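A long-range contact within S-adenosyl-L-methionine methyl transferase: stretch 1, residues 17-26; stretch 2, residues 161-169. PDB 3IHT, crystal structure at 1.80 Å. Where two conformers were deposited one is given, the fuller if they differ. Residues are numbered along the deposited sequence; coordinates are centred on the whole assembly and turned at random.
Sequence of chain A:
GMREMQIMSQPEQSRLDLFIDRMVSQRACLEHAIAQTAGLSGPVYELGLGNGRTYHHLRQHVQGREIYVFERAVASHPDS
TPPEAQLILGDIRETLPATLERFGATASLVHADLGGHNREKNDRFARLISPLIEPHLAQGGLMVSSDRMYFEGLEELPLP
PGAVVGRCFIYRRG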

# COMPACT_ATOMS: atom_id res chain seq x y z
N ASP A 17 2.95 7.16 5.04
CA ASP A 17 2.24 7.12 6.35
C ASP A 17 0.73 6.94 6.11
O ASP A 17 0.10 6.10 6.74
CB ASP A 17 2.45 8.40 7.16
CG ASP A 17 3.88 8.63 7.61
OD1 ASP A 17 4.58 7.71 8.11
OD2 ASP A 17 4.31 9.80 7.53
N LEU A 18 0.16 7.68 5.18
CA LEU A 18 -1.28 7.59 4.85
C LEU A 18 -1.71 6.25 4.33
O LEU A 18 -2.79 5.75 4.66
CB LEU A 18 -1.67 8.69 3.84
CG LEU A 18 -1.62 10.10 4.40
CD1 LEU A 18 -1.68 11.19 3.28
CD2 LEU A 18 -2.75 10.28 5.42
N PHE A 19 -0.87 5.65 3.49
CA PHE A 19 -1.20 4.35 2.90
C PHE A 19 -1.16 3.26 3.96
O PHE A 19 -2.03 2.40 3.99
CB PHE A 19 -0.21 4.07 1.73
CG PHE A 19 -0.42 2.79 1.04
CD1 PHE A 19 -1.63 2.49 0.41
CD2 PHE A 19 0.62 1.86 0.97
CE1 PHE A 19 -1.79 1.27 -0.24
CE2 PHE A 19 0.47 0.65 0.32
CZ PHE A 19 -0.73 0.35 -0.29
N ILE A 20 -0.16 3.29 4.83
CA ILE A 20 -0.07 2.35 5.95
C ILE A 20 -1.32 2.51 6.84
O ILE A 20 -1.97 1.51 7.18
CB ILE A 20 1.20 2.57 6.79
CG1 ILE A 20 2.44 2.07 6.02
CG2 ILE A 20 1.09 1.88 8.15
CD1 ILE A 20 3.79 2.46 6.65
N ASP A 21 -1.62 3.74 7.21
CA ASP A 21 -2.77 4.03 8.06
C ASP A 21 -4.08 3.60 7.40
O ASP A 21 -4.97 3.08 8.08
CB ASP A 21 -2.81 5.49 8.48
CG ASP A 21 -1.79 5.84 9.57
OD1 ASP A 21 -1.10 4.95 10.11
OD2 ASP A 21 -1.70 7.03 9.86
N ARG A 22 -4.20 3.78 6.07
CA ARG A 22 -5.35 3.26 5.34
C ARG A 22 -5.48 1.76 5.44
O ARG A 22 -6.55 1.25 5.78
CB ARG A 22 -5.31 3.70 3.85
CG ARG A 22 -6.58 3.35 3.03
CD ARG A 22 -6.43 3.46 1.44
NE ARG A 22 -5.34 4.32 0.96
N MSE A 23 -4.41 1.01 5.16
CA MSE A 23 -4.51 -0.45 5.21
C MSE A 23 -4.78 -0.99 6.61
O MSE A 23 -5.57 -1.94 6.77
CB MSE A 23 -3.25 -1.11 4.64
CG MSE A 23 -3.17 -1.05 3.16
SE MSE A 23 -1.69 -2.21 2.55
CE MSE A 23 -0.24 -1.33 3.41
N VAL A 24 -4.10 -0.43 7.60
CA VAL A 24 -4.28 -0.84 8.97
C VAL A 24 -5.73 -0.58 9.40
O VAL A 24 -6.36 -1.40 10.05
CB VAL A 24 -3.24 -0.12 9.88
CG1 VAL A 24 -3.57 -0.27 11.32
CG2 VAL A 24 -1.82 -0.70 9.60
N SER A 25 -6.27 0.56 8.98
CA SER A 25 -7.65 0.90 9.32
C SER A 25 -8.66 -0.01 8.61
O SER A 25 -9.64 -0.44 9.21
CB SER A 25 -7.93 2.37 9.02
OG SER A 25 -7.06 3.22 9.74
N GLN A 26 -8.40 -0.36 7.34
CA GLN A 26 -9.27 -1.31 6.63
C GLN A 26 -9.34 -2.63 7.27
O GLN A 26 -10.42 -3.22 7.41
CB GLN A 26 -8.79 -1.53 5.18
CG GLN A 26 -9.02 -0.39 4.31
CD GLN A 26 -8.32 -0.53 2.95
OE1 GLN A 26 -7.26 -1.15 2.83
NE2 GLN A 26 -8.94 0.02 1.92
N PRO A 161 -10.54 -0.52 17.91
CA PRO A 161 -9.11 -0.47 18.16
C PRO A 161 -8.32 -0.85 16.92
O PRO A 161 -8.70 -1.78 16.15
CB PRO A 161 -8.92 -1.51 19.28
CG PRO A 161 -10.22 -1.54 19.99
CD PRO A 161 -11.24 -1.39 18.86
N GLY A 162 -7.24 -0.10 16.70
CA GLY A 162 -6.36 -0.29 15.57
C GLY A 162 -6.64 0.65 14.41
O GLY A 162 -5.76 0.93 13.58
N ALA A 163 -7.86 1.16 14.32
CA ALA A 163 -8.20 2.07 13.24
C ALA A 163 -7.64 3.46 13.51
O ALA A 163 -7.34 3.80 14.67
CB ALA A 163 -9.74 2.11 13.02
N VAL A 164 -7.45 4.24 12.44
CA VAL A 164 -6.94 5.59 12.55
C VAL A 164 -8.01 6.56 12.11
O VAL A 164 -8.59 6.41 11.02
CB VAL A 164 -5.62 5.77 11.71
CG1 VAL A 164 -5.18 7.22 11.70
CG2 VAL A 164 -4.53 4.82 12.22
N VAL A 165 -8.29 7.57 12.94
CA VAL A 165 -9.39 8.49 12.68
C VAL A 165 -9.11 9.18 11.33
O VAL A 165 -7.98 9.64 11.08
CB VAL A 165 -9.53 9.56 13.78
CG1 VAL A 165 -10.60 10.60 13.39
CG2 VAL A 165 -9.88 8.87 15.13
N GLY A 166 -10.11 9.25 10.48
CA GLY A 166 -10.01 9.92 9.18
C GLY A 166 -9.62 9.01 8.02
O GLY A 166 -9.71 9.45 6.86
N ARG A 167 -9.20 7.77 8.29
CA ARG A 167 -8.78 6.85 7.22
C ARG A 167 -9.91 5.98 6.68
O ARG A 167 -10.13 5.95 5.47
CB ARG A 167 -7.64 5.93 7.67
CG ARG A 167 -6.38 6.69 7.99
CD ARG A 167 -5.60 7.13 6.75
NE ARG A 167 -6.23 8.19 5.96
CZ ARG A 167 -6.32 9.46 6.29
NH1 ARG A 167 -5.84 9.91 7.44
NH2 ARG A 167 -6.92 10.30 5.45
N CYS A 168 -10.58 5.27 7.57
CA CYS A 168 -11.85 4.55 7.26
C CYS A 168 -12.99 5.09 8.16
O CYS A 168 -12.78 5.64 9.23
CB CYS A 168 -11.73 2.99 7.37
SG CYS A 168 -10.68 2.21 6.10
N PHE A 169 -14.21 4.91 7.67
CA PHE A 169 -15.43 5.37 8.31
C PHE A 169 -16.42 4.20 8.30
O PHE A 169 -16.48 3.44 7.32
CB PHE A 169 -16.04 6.55 7.53
CG PHE A 169 -15.13 7.73 7.47
CD1 PHE A 169 -14.13 7.80 6.52
CD2 PHE A 169 -15.30 8.77 8.38
CE1 PHE A 169 -13.27 8.91 6.48
CE2 PHE A 169 -14.46 9.88 8.34
CZ PHE A 169 -13.42 9.93 7.41
O HOH W 1 -3.26 9.00 8.81

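Stretch 2 is an irregular segment that packs against the helix of stretch 1, and it meets the helix mainly on the side carrying Leu18, Asp21 and Ser25, residues spaced three or four apart. Pro161 stays out of reach, so the contact opens at Gly162, whose carbonyl O packs 3.4 Å from Val24 CG1. Its phi of 98° suits glycine on local grounds alone: a CB there would jam against the carbonyl O of the residue before.

Ala163 brings the backbones closest, with Ala163 CA 4.1 Å from Ser25 CA, and small side chains on both partners accompany this approach. The one direct hydrogen bond of the contact follows: Val164 N donates to Ser25 OG at 2.9 Å. Ser25 OG in turn donates to Asp21 O at 2.7 Å, a helix carbonyl that also accepts from Ser25 N. With chi1 in m, a single serine thus links the loop backbone to the helix backbone. The CA-to-CB bond of Val164 points toward the helix, and its CG1 lies 3.9 Å from Asp21 OD2.

The CA-to-CB bond of Val165 points away and Gly166 makes no contact, while a Val164 O to Arg167 N hydrogen bond of 3.1 Å closes the turn and returns the chain to the helix. Arg167 has the largest covered area. Its CB lies 3.5 Å from Ser25 OG and its CD 3.7 Å from Asp21 CB, so the aliphatic part of the side chain lies against the helix; Leu18 CD2 then covers one guanidinium face, 3.7 Å from Arg167 NH1. Arg167 forms no salt bridge with Asp21. Instead a water donates to Asp21 OD2 at 2.7 Å and accepts a weak bond from Arg167 NH1 at 3.1 Å.

Cys168 finishes the contact by packing, its SG 3.6 Å from Gln26 CG and 4.0 Å from Ser25 CB. Phe169 lies beyond reach.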